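Local coordinates for uncharacterized protein (Deinococcus radiodurans, PDB 2A1V), which is of unknown function but belongs to the YjbR (DUF419) family, small proteins with helices packed on an antiparallel beta sheet, at residues L34-G39 against R45-T50. Numbering follows the deposited sequence. Where two conformers were deposited one is given.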
# COMPACT_ATOMS: atom_id res chain seq x y z
N LEU A 34 4.43 4.40 10.39
CA LEU A 34 3.00 4.28 10.19
C LEU A 34 2.67 3.02 9.35
O LEU A 34 3.19 2.82 8.25
CB LEU A 34 2.48 5.52 9.50
CG LEU A 34 0.98 5.65 9.28
CD1 LEU A 34 0.12 5.63 10.60
CD2 LEU A 34 0.74 6.93 8.49
N VAL A 35 1.79 2.20 9.91
CA VAL A 35 1.37 0.94 9.30
C VAL A 35 -0.14 0.94 9.07
O VAL A 35 -0.93 1.24 9.95
CB VAL A 35 1.80 -0.25 10.17
CG1 VAL A 35 1.51 -1.57 9.47
CG2 VAL A 35 3.29 -0.18 10.53
N PHE A 36 -0.52 0.67 7.83
CA PHE A 36 -1.91 0.50 7.44
C PHE A 36 -2.20 -0.98 7.37
O PHE A 36 -1.49 -1.75 6.69
CB PHE A 36 -2.22 1.16 6.10
CG PHE A 36 -1.91 2.62 6.06
CD1 PHE A 36 -0.65 3.07 5.70
CD2 PHE A 36 -2.90 3.55 6.37
CE1 PHE A 36 -0.34 4.43 5.66
CE2 PHE A 36 -2.64 4.92 6.30
CZ PHE A 36 -1.36 5.36 5.96
N LYS A 37 -3.23 -1.39 8.11
CA LYS A 37 -3.63 -2.78 8.20
C LYS A 37 -5.11 -2.87 7.83
O LYS A 37 -5.86 -1.89 7.98
CB LYS A 37 -3.36 -3.31 9.61
CG LYS A 37 -1.87 -3.45 9.99
CD LYS A 37 -1.64 -3.93 11.44
CE LYS A 37 -0.21 -4.42 11.70
NZ LYS A 37 0.11 -4.83 13.14
N VAL A 38 -5.51 -4.02 7.31
CA VAL A 38 -6.89 -4.29 6.96
C VAL A 38 -7.37 -5.54 7.70
O VAL A 38 -6.64 -6.55 7.84
CB VAL A 38 -7.06 -4.44 5.41
CG1 VAL A 38 -6.15 -5.52 4.85
CG2 VAL A 38 -8.48 -4.76 5.03
N GLY A 39 -8.60 -5.46 8.18
CA GLY A 39 -9.30 -6.63 8.71
C GLY A 39 -10.07 -6.39 9.97
O GLY A 39 -10.51 -5.30 10.22
N ARG A 45 -4.16 -7.31 8.82
CA ARG A 45 -2.98 -7.63 8.03
C ARG A 45 -2.42 -6.38 7.34
O ARG A 45 -3.15 -5.69 6.64
CB ARG A 45 -3.34 -8.68 6.96
CG ARG A 45 -3.90 -10.04 7.48
CD ARG A 45 -2.83 -10.95 8.07
NE ARG A 45 -2.68 -10.78 9.51
CZ ARG A 45 -3.03 -11.64 10.47
NH1 ARG A 45 -3.57 -12.83 10.20
NH2 ARG A 45 -2.83 -11.31 11.72
N MET A 46 -1.13 -6.12 7.51
CA MET A 46 -0.48 -4.95 6.92
C MET A 46 -0.47 -4.95 5.38
O MET A 46 -0.22 -5.98 4.75
CB MET A 46 0.94 -4.75 7.47
CG MET A 46 1.87 -5.87 7.23
SD MET A 46 3.41 -5.89 8.26
CE MET A 46 4.07 -4.33 7.86
N TYR A 47 -0.75 -3.78 4.80
CA TYR A 47 -0.71 -3.64 3.36
C TYR A 47 0.08 -2.43 2.88
O TYR A 47 0.30 -2.30 1.68
CB TYR A 47 -2.15 -3.63 2.78
CG TYR A 47 -2.96 -2.39 3.08
CD1 TYR A 47 -2.87 -1.25 2.27
CD2 TYR A 47 -3.83 -2.34 4.19
CE1 TYR A 47 -3.61 -0.11 2.56
CE2 TYR A 47 -4.55 -1.20 4.49
CZ TYR A 47 -4.46 -0.10 3.66
OH TYR A 47 -5.19 1.04 3.94
N ALA A 48 0.44 -1.50 3.77
CA ALA A 48 1.30 -0.38 3.40
C ALA A 48 2.02 0.14 4.65
O ALA A 48 1.47 0.05 5.75
CB ALA A 48 0.54 0.69 2.78
N LEU A 49 3.24 0.63 4.49
CA LEU A 49 3.98 1.21 5.62
C LEU A 49 4.82 2.39 5.13
O LEU A 49 5.36 2.37 4.00
CB LEU A 49 4.95 0.21 6.25
CG LEU A 49 4.70 -1.24 6.61
CD1 LEU A 49 4.42 -2.12 5.37
CD2 LEU A 49 5.97 -1.68 7.38
N THR A 50 5.01 3.38 5.99
CA THR A 50 5.97 4.45 5.69
C THR A 50 6.52 5.06 6.97
O THR A 50 5.80 5.11 7.96
CB THR A 50 5.34 5.59 4.79
OG1 THR A 50 6.37 6.45 4.22
CG2 THR A 50 4.33 6.38 5.59
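Phe-36 N to Ala-48 O and Tyr-47 N to Phe-36 O are hydrogen bonds of 2.9 Å each. Both are nearly straight, 169° at hydrogen. Because both Tyr-47 and Ala-48 thus face Phe-36, they identify a classic beta bulge in the antiparallel hairpin of strands 33-38 and 43-51. Reciprocal backbone pairs flank it, Leu-34 with Thr-50 and Val-38 with Arg-45; in the latter, Val-38 N approaches Arg-45 O from above the carbonyl plane, 43° out of it. Ala-48 points to the face that carries Phe-36 and Val-38. With CG between its backbone N and carbonyl carbon (chi1 71°), Tyr-47 sends its ring across to strand 33-38, where Phe-36 CB sits over one face, 3.9 Å from the ring centroid, a CH-pi contact, and Val-38 CG1 lies 4.0 Å from Tyr-47 CD2. The hydroxyl is hydrogen-bonded to Ser-23 OG, and Tyr-112 of helix 101-119 meets the ring edge-to-face. With an alanine at Tyr-47 the ring face against Phe-36 CB would be gone, which is likely to open a gap there and leave Ser-23 OG without its hydroxyl partner. Helix 10-17 touches Phe-36 and Tyr-47 through Cys-17. On the other face of the sheet, Val-35 CG1 packs 3.8 Å from Met-46 CB.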